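Local coordinates for protein AT-less polyketide synthase (Streptomyces platensis subsp. rosaceus, PDB 4QYR) that probably catalyses decarboxylative condensation of acyl units during polyketide chain elongation, serving as a ketosynthase domain of the synthase that builds isomigrastatin, at residues 530-538 against 565-574. Sequence-based numbering, arbitrary orientation.
Sequences SGWHTGGIR and DRVTALWCDG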
loop_
_atom_site.group_PDB
_atom_site.type_symbol
_atom_site.label_atom_id
_atom_site.label_comp_id
_atom_site.label_asym_id
_atom_site.label_seq_id
_atom_site.Cartn_x
_atom_site.Cartn_y
_atom_site.Cartn_z
ATOM N N SER A 530 48.506 7.280 -19.663
ATOM C CA SER A 530 49.667 6.419 -19.720
ATOM C C SER A 530 49.212 5.026 -19.295
ATOM O O SER A 530 49.363 4.637 -18.134
ATOM C CB SER A 530 50.791 6.954 -18.825
ATOM O OG SER A 530 50.327 7.212 -17.508
ATOM N N GLY A 531 48.611 4.297 -20.234
ATOM C CA GLY A 531 48.144 2.947 -19.977
ATOM C C GLY A 531 46.711 2.853 -19.469
ATOM O O GLY A 531 46.274 1.795 -18.988
ATOM N N TRP A 532 45.975 3.958 -19.548
ATOM C CA TRP A 532 44.540 3.904 -19.308
ATOM C C TRP A 532 43.804 4.450 -20.521
ATOM O O TRP A 532 44.388 5.142 -21.349
ATOM C CB TRP A 532 44.151 4.657 -18.025
ATOM C CG TRP A 532 44.085 6.170 -18.092
ATOM C CD1 TRP A 532 43.149 6.933 -18.742
ATOM C CD2 TRP A 532 44.957 7.095 -17.425
ATOM N NE1 TRP A 532 43.410 8.271 -18.549
ATOM C CE2 TRP A 532 44.509 8.396 -17.740
ATOM C CE3 TRP A 532 46.079 6.949 -16.601
ATOM C CZ2 TRP A 532 45.148 9.538 -17.262
ATOM C CZ3 TRP A 532 46.708 8.080 -16.128
ATOM C CH2 TRP A 532 46.245 9.358 -16.460
ATOM N N HIS A 533 42.522 4.122 -20.623
ATOM C CA HIS A 533 41.723 4.466 -21.790
ATOM C C HIS A 533 40.543 5.365 -21.403
ATOM O O HIS A 533 40.167 5.426 -20.241
ATOM C CB HIS A 533 41.238 3.186 -22.479
ATOM C CG HIS A 533 42.350 2.271 -22.893
ATOM N ND1 HIS A 533 43.154 2.522 -23.983
ATOM C CD2 HIS A 533 42.817 1.126 -22.337
ATOM C CE1 HIS A 533 44.054 1.559 -24.096
ATOM N NE2 HIS A 533 43.872 0.702 -23.108
ATOM N N THR A 534 39.977 6.067 -22.381
ATOM C CA THR A 534 38.852 6.972 -22.157
ATOM C C THR A 534 37.834 6.814 -23.282
ATOM O O THR A 534 38.217 6.630 -24.441
ATOM C CB THR A 534 39.337 8.443 -22.054
ATOM O OG1 THR A 534 39.593 8.756 -20.680
ATOM C CG2 THR A 534 38.315 9.438 -22.635
ATOM N N GLY A 535 36.546 6.859 -22.952
ATOM C CA GLY A 535 35.527 6.696 -23.974
ATOM C C GLY A 535 34.199 7.354 -23.679
ATOM O O GLY A 535 33.972 7.849 -22.576
ATOM N N GLY A 536 33.307 7.345 -24.664
ATOM C CA GLY A 536 32.024 7.999 -24.497
ATOM C C GLY A 536 30.901 7.533 -25.401
ATOM O O GLY A 536 31.119 6.793 -26.355
ATOM N N ILE A 537 29.683 7.947 -25.049
ATOM C CA ILE A 537 28.470 7.805 -25.862
ATOM C C ILE A 537 27.504 8.880 -25.356
ATOM O O ILE A 537 27.887 9.698 -24.518
ATOM C CB ILE A 537 27.757 6.415 -25.723
ATOM C CG1 ILE A 537 28.720 5.271 -25.373
ATOM C CG2 ILE A 537 26.974 6.088 -27.006
ATOM C CD1 ILE A 537 28.139 3.899 -25.578
ATOM N N ARG A 538 26.268 8.882 -25.857
ATOM C CA ARG A 538 25.121 9.374 -25.083
ATOM C C ARG A 538 23.839 8.942 -25.791
ATOM O O ARG A 538 23.878 8.606 -26.977
ATOM C CB ARG A 538 25.148 10.896 -24.879
ATOM C CG ARG A 538 24.044 11.376 -23.936
ATOM C CD ARG A 538 24.213 12.805 -23.474
ATOM N NE ARG A 538 22.916 13.392 -23.140
ATOM C CZ ARG A 538 22.620 14.682 -23.265
ATOM N NH1 ARG A 538 23.531 15.532 -23.723
ATOM N NH2 ARG A 538 21.409 15.117 -22.941
ATOM N N ASP A 565 43.294 -5.437 -22.191
ATOM C CA ASP A 565 43.355 -3.995 -22.373
ATOM C C ASP A 565 42.521 -3.587 -23.577
ATOM O O ASP A 565 41.806 -2.584 -23.549
ATOM C CB ASP A 565 44.815 -3.552 -22.525
ATOM C CG ASP A 565 45.007 -2.063 -22.293
ATOM O OD1 ASP A 565 45.223 -1.316 -23.279
ATOM O OD2 ASP A 565 44.914 -1.640 -21.116
ATOM N N ARG A 566 42.596 -4.393 -24.625
ATOM C CA ARG A 566 41.842 -4.125 -25.834
ATOM C C ARG A 566 40.341 -4.223 -25.540
ATOM O O ARG A 566 39.561 -3.383 -25.982
ATOM C CB ARG A 566 42.267 -5.091 -26.946
ATOM C CG ARG A 566 41.706 -4.769 -28.322
ATOM C CD ARG A 566 41.801 -3.293 -28.659
ATOM N NE ARG A 566 41.164 -3.023 -29.945
ATOM C CZ ARG A 566 40.802 -1.816 -30.373
ATOM N NH1 ARG A 566 40.224 -1.677 -31.561
ATOM N NH2 ARG A 566 41.018 -0.749 -29.615
ATOM N N VAL A 567 39.943 -5.239 -24.783
ATOM C CA VAL A 567 38.553 -5.347 -24.348
ATOM C C VAL A 567 38.148 -4.058 -23.666
ATOM O O VAL A 567 37.191 -3.404 -24.081
ATOM C CB VAL A 567 38.330 -6.512 -23.372
ATOM C CG1 VAL A 567 36.925 -6.447 -22.794
ATOM C CG2 VAL A 567 38.596 -7.849 -24.063
ATOM N N THR A 568 38.906 -3.703 -22.629
ATOM C CA THR A 568 38.734 -2.451 -21.886
ATOM C C THR A 568 38.547 -1.222 -22.790
ATOM O O THR A 568 37.602 -0.452 -22.605
ATOM C CB THR A 568 39.945 -2.222 -20.926
ATOM O OG1 THR A 568 39.640 -2.742 -19.623
ATOM C CG2 THR A 568 40.306 -0.752 -20.813
ATOM N N ALA A 569 39.422 -1.062 -23.782
ATOM C CA ALA A 569 39.354 0.089 -24.675
ATOM C C ALA A 569 38.169 -0.015 -25.642
ATOM O O ALA A 569 37.602 1.001 -26.038
ATOM C CB ALA A 569 40.659 0.242 -25.443
ATOM N N LEU A 570 37.793 -1.234 -26.023
ATOM C CA LEU A 570 36.591 -1.434 -26.833
ATOM C C LEU A 570 35.348 -1.074 -26.031
ATOM O O LEU A 570 34.440 -0.399 -26.528
ATOM C CB LEU A 570 36.486 -2.876 -27.324
ATOM C CG LEU A 570 37.402 -3.284 -28.478
ATOM C CD1 LEU A 570 37.279 -4.778 -28.746
ATOM C CD2 LEU A 570 37.098 -2.478 -29.733
ATOM N N TRP A 571 35.320 -1.525 -24.781
ATOM C CA TRP A 571 34.198 -1.265 -23.901
ATOM C C TRP A 571 33.981 0.230 -23.725
ATOM O O TRP A 571 32.864 0.672 -23.462
ATOM C CB TRP A 571 34.416 -1.940 -22.541
ATOM C CG TRP A 571 33.360 -1.614 -21.526
ATOM C CD1 TRP A 571 32.139 -2.195 -21.407
ATOM C CD2 TRP A 571 33.435 -0.624 -20.496
ATOM N NE1 TRP A 571 31.442 -1.633 -20.368
ATOM C CE2 TRP A 571 32.218 -0.662 -19.792
ATOM C CE3 TRP A 571 34.412 0.294 -20.100
ATOM C CZ2 TRP A 571 31.955 0.180 -18.711
ATOM C CZ3 TRP A 571 34.145 1.137 -19.023
ATOM C CH2 TRP A 571 32.929 1.077 -18.351
ATOM N N CYS A 572 35.044 1.014 -23.880
ATOM C CA CYS A 572 34.952 2.468 -23.692
ATOM C C CYS A 572 34.241 3.202 -24.833
ATOM O O CYS A 572 33.569 4.211 -24.606
ATOM C CB CYS A 572 36.348 3.062 -23.492
ATOM S SG CYS A 572 37.084 2.634 -21.903
ATOM N N ASP A 573 34.392 2.701 -26.054
ATOM C CA ASP A 573 33.689 3.294 -27.182
ATOM C C ASP A 573 32.397 2.541 -27.488
ATOM O O ASP A 573 31.805 2.708 -28.558
ATOM C CB ASP A 573 34.595 3.353 -28.408
ATOM C CG ASP A 573 35.747 4.323 -28.222
ATOM O OD1 ASP A 573 35.468 5.503 -27.911
ATOM O OD2 ASP A 573 36.920 3.916 -28.392
ATOM N N GLY A 574 31.967 1.716 -26.534
ATOM C CA GLY A 574 30.623 1.166 -26.550
ATOM C C GLY A 574 30.464 -0.305 -26.883
ATOM O O GLY A 574 29.353 -0.751 -27.174
#
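His-533 packs against helix 565-572, which runs nearly parallel to strand 532-535 (closest axis approach 7.3 Å). The methyl of Ala-569 sits over the centre of one ring face, CB being 3.6 Å from the ring centroid, a CH-pi contact. At the ring edge NE2 donates a hydrogen bond to OD1 of Asp-565; the modelled 2.4 Å is too short to be taken literally at this resolution, and the pairing rests on the 158° angle at the hydrogen and the edge-on approach. The carboxylate is turned 52° from the ring plane. With CG anti to its carbonyl carbon (chi1 -57°), the ring is set over Ala-569 CB with NE2 reaching Asp-565, while CG2 of Thr-568 approaches CD2 obliquely. Farther along, CA of Gly-535 makes a CA-H...O contact with O of Cys-572 (3.2 Å), both residues buried; lacking a side chain, Gly-535 permits this approach.

The far end is looser: Ile-537 is exposed and touches only through CD1, on CA of Gly-574 (3.8 Å), C-prime residue of the helix-ending Schellman motif. The strand edges an antiparallel sheet with 453-459 and 504-510, probably in the RhiE-like linker domain. The carboxylate would tend to stabilise a protonated imidazole, although a neutral ring protonated on NE2 would make the same bond.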